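Local coordinates for protein extracellular serine protease (Aeromonas sobria, PDB 3WQB) that cleaves peptide bonds after paired basic residues, one of them lysine, as a calcium-binding kexin-like serine protease and probable virulence factor that attacks host plasma proteins, at residues A[49-55]-A[261-265]; A[229-233]-A[507-511]; A[495-501]-A[535-541]. The protein carries 1 engineered substitution. All coordinates share one frame; numbering follows the deposited sequence.

Interaction 1 of 3, residues A[49-55]-A[261-265]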
# COMPACT_ATOMS: atom_id res chain seq x y z
N ARG A 49 20.81 -14.49 13.33
CA ARG A 49 20.36 -14.27 14.71
C ARG A 49 18.85 -14.16 14.82
O ARG A 49 18.17 -13.89 13.83
CB ARG A 49 21.03 -13.03 15.34
CG ARG A 49 20.46 -11.69 14.89
CD ARG A 49 20.77 -10.61 15.93
NE ARG A 49 20.35 -9.27 15.50
CZ ARG A 49 19.13 -8.77 15.69
NH1 ARG A 49 18.18 -9.47 16.30
NH2 ARG A 49 18.84 -7.55 15.25
N GLY A 50 18.35 -14.40 16.02
CA GLY A 50 16.93 -14.24 16.32
C GLY A 50 16.61 -12.84 16.81
O GLY A 50 17.49 -12.03 17.09
N GLY A 51 15.32 -12.56 16.91
CA GLY A 51 14.83 -11.28 17.42
C GLY A 51 14.43 -11.39 18.87
O GLY A 51 15.07 -12.10 19.66
N ILE A 52 13.36 -10.70 19.21
CA ILE A 52 12.89 -10.61 20.59
C ILE A 52 11.53 -11.30 20.68
O ILE A 52 10.60 -10.96 19.94
CB ILE A 52 12.84 -9.14 21.06
CG1 ILE A 52 14.24 -8.51 21.00
CG2 ILE A 52 12.27 -9.06 22.47
CD1 ILE A 52 14.27 -7.02 21.24
N ALA A 53 11.43 -12.27 21.58
CA ALA A 53 10.21 -13.06 21.73
C ALA A 53 8.96 -12.22 21.93
O ALA A 53 8.99 -11.19 22.61
CB ALA A 53 10.39 -14.05 22.88
N GLY A 54 7.86 -12.65 21.31
CA GLY A 54 6.55 -12.01 21.45
C GLY A 54 6.15 -11.12 20.28
O GLY A 54 4.98 -10.77 20.13
N ASN A 55 7.13 -10.76 19.46
CA ASN A 55 6.91 -9.88 18.32
C ASN A 55 6.47 -10.68 17.09
O ASN A 55 7.27 -11.08 16.25
CB ASN A 55 8.17 -9.05 18.08
CG ASN A 55 8.44 -8.10 19.22
OD1 ASN A 55 9.42 -8.24 19.95
ND2 ASN A 55 7.55 -7.14 19.40
N LEU A 261 6.96 -4.73 10.29
CA LEU A 261 7.66 -4.87 11.57
C LEU A 261 8.68 -5.99 11.47
O LEU A 261 8.44 -7.01 10.82
CB LEU A 261 6.64 -5.22 12.66
CG LEU A 261 7.17 -5.28 14.10
CD1 LEU A 261 6.64 -4.09 14.89
CD2 LEU A 261 6.82 -6.60 14.77
N ASN A 262 9.83 -5.81 12.12
CA ASN A 262 10.84 -6.88 12.16
C ASN A 262 10.76 -7.74 13.42
O ASN A 262 9.93 -7.49 14.31
CB ASN A 262 12.26 -6.35 11.91
CG ASN A 262 12.78 -5.48 13.03
OD1 ASN A 262 12.40 -5.63 14.19
ND2 ASN A 262 13.71 -4.60 12.69
N ALA A 263 11.59 -8.77 13.48
CA ALA A 263 11.56 -9.71 14.60
C ALA A 263 11.99 -9.13 15.95
O ALA A 263 11.77 -9.77 16.98
CB ALA A 263 12.36 -10.97 14.26
N ASP A 264 12.61 -7.95 15.92
CA ASP A 264 12.98 -7.22 17.14
C ASP A 264 11.84 -6.35 17.66
O ASP A 264 11.98 -5.71 18.70
CB ASP A 264 14.19 -6.33 16.88
CG ASP A 264 15.41 -7.12 16.47
OD1 ASP A 264 15.70 -8.14 17.12
OD2 ASP A 264 16.08 -6.72 15.49
N GLY A 265 10.72 -6.32 16.95
CA GLY A 265 9.56 -5.54 17.38
C GLY A 265 9.58 -4.07 17.06
O GLY A 265 8.87 -3.29 17.69
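Leu261, at the end of its strand, meets the loop 49-55 through one methyl group, CD2, which lies 4.3 Å from Asn55 CB. At Asn262 the chain leaves the strand and folds into a type I turn that runs to Gly265; the side-chain OD1 accepts from the backbone N of Asp264, an Asx turn within the same bend. Ala263 supplies the backbone link of the contact. Its carbonyl O receives the N-H of Ile52 at 2.9 Å, in a nearly straight bond (164°), and is also approached by Gly51 CA in a C-H...O contact of 3.4 Å. Gly51, lacking a side chain, lies with its CA directly against this oxygen. Asp264 then reaches back to Arg49 in a bidentate, end-on salt bridge: NH1 binds OD1 and NH2 binds OD2, each at 2.9 Å, with guanidinium and carboxylate only 24° from coplanar. The arginine chain, extended from CG to NE, brings the guanidinium alongside Gly51, whose CA lies at its edge, and NH1 also donates to Gly50 O, which further limits its rotation. Ile52 CD1 rests 3.7 Å from the backbone O of Asp264. Gly265 closes the turn with its CA packed against the side-chain amide of Asn55. The contact thus fastens the loop preceding helix 60-64 to the turn that leaves strand 255-261 of the parallel subtilisin sheet, beside the neighbouring strand 277-282, with Trp36 and Pro291 covering Ala263.

Interaction 2 of 3, residues A[229-233]-A[507-511]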
# COMPACT_ATOMS: atom_id res chain seq x y z
N VAL A 229 17.53 3.88 -9.02
CA VAL A 229 17.34 3.86 -7.58
C VAL A 229 17.77 5.22 -7.03
O VAL A 229 18.84 5.74 -7.37
CB VAL A 229 18.14 2.73 -6.88
CG1 VAL A 229 17.85 2.69 -5.39
CG2 VAL A 229 17.82 1.37 -7.50
N LEU A 230 16.91 5.81 -6.19
CA LEU A 230 17.17 7.10 -5.57
C LEU A 230 17.21 6.99 -4.06
O LEU A 230 16.39 6.28 -3.46
CB LEU A 230 16.10 8.14 -5.94
CG LEU A 230 15.85 8.47 -7.41
CD1 LEU A 230 14.87 7.46 -8.02
CD2 LEU A 230 15.29 9.90 -7.52
N ASN A 231 18.15 7.69 -3.44
CA ASN A 231 18.21 7.82 -1.99
C ASN A 231 18.89 9.14 -1.64
O ASN A 231 19.70 9.63 -2.42
CB ASN A 231 18.97 6.65 -1.35
CG ASN A 231 20.46 6.68 -1.66
OD1 ASN A 231 20.89 6.29 -2.75
ND2 ASN A 231 21.25 7.13 -0.70
N ARG A 232 18.55 9.70 -0.48
CA ARG A 232 19.20 10.91 -0.01
C ARG A 232 20.58 10.58 0.49
O ARG A 232 20.81 9.54 1.10
CB ARG A 232 18.39 11.57 1.11
CG ARG A 232 17.02 12.03 0.64
CD ARG A 232 16.36 13.01 1.60
NE ARG A 232 15.18 13.62 0.99
CZ ARG A 232 15.23 14.61 0.10
NH1 ARG A 232 16.41 15.13 -0.25
NH2 ARG A 232 14.12 15.11 -0.42
N THR A 233 21.52 11.47 0.19
CA THR A 233 22.84 11.39 0.79
C THR A 233 22.93 12.52 1.80
O THR A 233 22.14 13.46 1.76
CB THR A 233 23.96 11.47 -0.27
OG1 THR A 233 25.24 11.36 0.37
CG2 THR A 233 23.89 12.76 -1.06
N PHE A 507 10.97 16.31 3.15
CA PHE A 507 12.20 15.61 2.71
C PHE A 507 11.86 14.23 2.16
O PHE A 507 12.65 13.29 2.20
CB PHE A 507 13.28 15.55 3.81
CG PHE A 507 13.48 16.87 4.51
CD1 PHE A 507 13.41 18.08 3.80
CD2 PHE A 507 13.75 16.91 5.87
CE1 PHE A 507 13.59 19.30 4.46
CE2 PHE A 507 13.93 18.13 6.53
CZ PHE A 507 13.86 19.32 5.82
N ASN A 508 10.64 14.15 1.64
CA ASN A 508 10.17 12.97 0.93
C ASN A 508 10.74 12.90 -0.49
O ASN A 508 11.60 13.70 -0.86
CB ASN A 508 8.65 13.00 0.89
CG ASN A 508 8.13 14.29 0.30
OD1 ASN A 508 8.31 14.54 -0.89
ND2 ASN A 508 7.53 15.13 1.15
N SER A 509 10.27 11.92 -1.25
CA SER A 509 10.84 11.61 -2.55
C SER A 509 10.28 12.42 -3.72
O SER A 509 10.57 12.10 -4.88
CB SER A 509 10.70 10.11 -2.84
OG SER A 509 9.35 9.76 -3.09
N LEU A 510 9.50 13.47 -3.44
CA LEU A 510 8.99 14.33 -4.52
C LEU A 510 10.06 15.27 -5.07
O LEU A 510 9.88 16.49 -5.11
CB LEU A 510 7.75 15.11 -4.06
CG LEU A 510 6.53 14.27 -3.69
CD1 LEU A 510 5.41 15.16 -3.18
CD2 LEU A 510 6.07 13.43 -4.88
N VAL A 511 11.15 14.68 -5.53
CA VAL A 511 12.32 15.42 -6.02
C VAL A 511 12.29 15.64 -7.54
O VAL A 511 13.28 16.08 -8.13
CB VAL A 511 13.63 14.71 -5.60
CG1 VAL A 511 13.76 14.64 -4.08
CG2 VAL A 511 13.71 13.30 -6.23
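Arg232 reaches from its strand to two successive carbonyl groups of the loop 507-511, and these hydrogen bonds carry the contact. NE donates to Phe507 O at 2.8 Å, meeting that oxygen from well above its carbonyl plane (48° out of it), while NH2 donates to Asn508 O at 2.9 Å from a less tilted direction. Both oxygens lie at the edge of the guanidinium, near its plane, so the group engages the peptide backbone with one side. The chain is extended from CG to NE (chi2 -165°, chi3 169°), which lets it reach the loop from the strand. The loop is shaped by its own bonds: Asn508 OD1 accepts from Leu510 N in an Asx turn, its ND2 is held by Ser505 O, and Leu510 centres an inverse gamma turn just ahead of helix 512-520, for which Val511 occupies the N-cap position.

Apolar contact is limited and comes from Val511, whose two methyls serve different partners. CG2 lies 4.0 Å from Leu230 CD2, the two side chains running antiparallel past one another, and CG1 approaches Arg232 NH2 at 3.7 Å.

The countercharge comes from outside the two segments: Arg232 NH1 forms a salt bridge with Glu576, which probably offsets the nearby like charge of Arg559. The arginine of a strand in the protease part therefore binds neutral backbone acceptors and an acid of the P-domain at once, a buried polar junction between the two domains in which the arginine reads the path of the loop backbone, which the Asn508 side chain helps to set.

Interaction 3 of 3, residues A[495-501]-A[535-541]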
# COMPACT_ATOMS: atom_id res chain seq x y z
N SER A 495 -7.82 18.55 13.97
CA SER A 495 -9.25 18.28 14.15
C SER A 495 -9.89 19.28 15.13
O SER A 495 -9.18 20.01 15.82
CB SER A 495 -9.46 16.85 14.67
OG SER A 495 -9.09 16.74 16.03
N PRO A 496 -11.23 19.30 15.21
CA PRO A 496 -11.91 20.16 16.18
C PRO A 496 -11.43 19.96 17.62
O PRO A 496 -11.43 20.91 18.41
CB PRO A 496 -13.39 19.78 16.02
CG PRO A 496 -13.49 19.34 14.59
CD PRO A 496 -12.18 18.63 14.30
N ALA A 497 -11.02 18.74 17.96
CA ALA A 497 -10.50 18.44 19.30
C ALA A 497 -9.08 18.97 19.54
O ALA A 497 -8.58 18.93 20.67
CB ALA A 497 -10.53 16.94 19.53
N GLY A 498 -8.43 19.43 18.48
CA GLY A 498 -7.07 19.94 18.56
C GLY A 498 -6.05 18.86 18.24
O GLY A 498 -4.84 19.10 18.29
N THR A 499 -6.52 17.65 17.94
CA THR A 499 -5.62 16.55 17.55
C THR A 499 -4.92 16.87 16.23
O THR A 499 -5.52 17.41 15.31
CB THR A 499 -6.43 15.26 17.39
OG1 THR A 499 -7.23 15.07 18.56
CG2 THR A 499 -5.53 14.04 17.18
N ARG A 500 -3.64 16.53 16.14
CA ARG A 500 -2.87 16.84 14.94
C ARG A 500 -2.41 15.58 14.23
O ARG A 500 -2.14 14.55 14.88
CB ARG A 500 -1.64 17.67 15.31
CG ARG A 500 -1.97 18.99 15.99
CD ARG A 500 -0.71 19.66 16.49
NE ARG A 500 0.12 20.17 15.40
CZ ARG A 500 -0.05 21.36 14.82
NH1 ARG A 500 -0.99 22.19 15.25
NH2 ARG A 500 0.75 21.72 13.84
N SER A 501 -2.29 15.66 12.90
CA SER A 501 -1.80 14.54 12.10
C SER A 501 -0.97 15.07 10.95
O SER A 501 -1.47 15.87 10.14
CB SER A 501 -2.98 13.75 11.55
OG SER A 501 -2.54 12.65 10.76
N SER A 535 -5.67 10.33 6.62
CA SER A 535 -5.21 10.10 7.98
C SER A 535 -6.17 9.21 8.76
O SER A 535 -7.40 9.38 8.70
CB SER A 535 -5.02 11.40 8.74
OG SER A 535 -4.68 11.12 10.08
N ASN A 536 -5.59 8.29 9.51
CA ASN A 536 -6.31 7.43 10.44
C ASN A 536 -6.27 7.95 11.88
O ASN A 536 -6.90 7.37 12.78
CB ASN A 536 -5.74 6.02 10.39
CG ASN A 536 -6.03 5.32 9.09
OD1 ASN A 536 -7.17 5.35 8.62
ND2 ASN A 536 -5.02 4.66 8.51
N LYS A 537 -5.51 9.03 12.11
CA LYS A 537 -5.25 9.53 13.46
C LYS A 537 -6.49 9.90 14.26
O LYS A 537 -6.46 9.87 15.50
CB LYS A 537 -4.29 10.71 13.38
CG LYS A 537 -4.04 11.46 14.67
CD LYS A 537 -3.30 10.60 15.70
CE LYS A 537 -3.04 11.38 16.98
NZ LYS A 537 -2.08 12.50 16.79
N PHE A 538 -7.57 10.24 13.57
CA PHE A 538 -8.74 10.83 14.21
C PHE A 538 -9.84 9.81 14.50
O PHE A 538 -10.96 10.17 14.88
CB PHE A 538 -9.27 11.98 13.35
CG PHE A 538 -8.21 12.96 12.97
CD1 PHE A 538 -7.72 13.87 13.89
CD2 PHE A 538 -7.70 12.98 11.67
CE1 PHE A 538 -6.73 14.78 13.54
CE2 PHE A 538 -6.70 13.89 11.31
CZ PHE A 538 -6.22 14.79 12.25
N TYR A 539 -9.52 8.53 14.36
CA TYR A 539 -10.48 7.45 14.54
C TYR A 539 -11.21 7.56 15.87
O TYR A 539 -10.59 7.53 16.94
CB TYR A 539 -9.76 6.11 14.43
CG TYR A 539 -10.67 4.92 14.29
CD1 TYR A 539 -10.98 4.42 13.03
CD2 TYR A 539 -11.23 4.29 15.41
CE1 TYR A 539 -11.82 3.32 12.89
CE2 TYR A 539 -12.08 3.19 15.28
CZ TYR A 539 -12.36 2.70 14.01
OH TYR A 539 -13.19 1.62 13.86
N GLY A 540 -12.54 7.66 15.80
CA GLY A 540 -13.37 7.70 16.99
C GLY A 540 -13.76 9.09 17.46
O GLY A 540 -14.66 9.23 18.27
N GLU A 541 -13.07 10.11 16.98
CA GLU A 541 -13.36 11.50 17.36
C GLU A 541 -14.66 12.00 16.73
O GLU A 541 -15.12 11.47 15.72
CB GLU A 541 -12.21 12.43 16.94
CG GLU A 541 -10.94 12.22 17.73
CD GLU A 541 -9.90 13.31 17.54
OE1 GLU A 541 -10.16 14.30 16.82
OE2 GLU A 541 -8.81 13.17 18.13
O HOH W 1 -12.31 16.12 16.71
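Extended beyond CG (chi2 -168°), the Glu541 side chain carries its carboxylate across to the segment 495-499, where Ser495 and Thr499 meet it. Lys537 is instead bent at chi2 (66°) and chi4, which curls its ammonium group back to Arg500 O. Each carboxylate oxygen takes one hydroxyl: Ser495 OG donates to Glu541 OE1 at 2.8 Å on the syn lone pair, and Thr499 OG1 donates to Glu541 OE2 in a short bond of 2.5 Å, from the syn side but 16° out of the carboxylate plane. A water joins OE1 to Ala497 N. Lys537 NZ donates to Arg500 O at 2.8 Å, while its CE packs on Thr499 CG2. Farther along, the hydroxyls of Ser501 and Ser535 share a hydrogen bond of 2.7 Å between OG atoms, and Ser535 OG also accepts from Lys537 N in an ST turn. Between the carboxylate and this serine pair lies the Phe538 ring, with Thr499 O at its edge, 3.4 Å from CE1, and Ser501 CB 3.5 Å from CZ. Glu400 pairs with the lysine and Ala403 N gives OE2 a further donor. The buried acid and base are thus met by separate partners, so the two loops of the P-domain are joined by polar bonds flanking one aromatic ring.

Overall arrangement
Three separate places in the molecule are held by these contacts, their centres 29 to 31 Å apart, with none touching another. Interaction 1 belongs to the subtilisin domain, at the end of strand 255-261 in its parallel sheet. Interaction 3 lies wholly within the P-domain, linking the loops that border strands 489-494, 500-502 and 527-535. Interaction 2 bridges the two domains, where strand 228-233 of the protease part pairs with strand 559-565 of the P-domain in one antiparallel sheet. Along the chain, interaction 1 closes before interaction 3 opens, whereas interaction 2 alternates with each of them. Interaction 2 joins residues at least 274 apart across the two domains, consistent with a protease and P-domain packed as one unit.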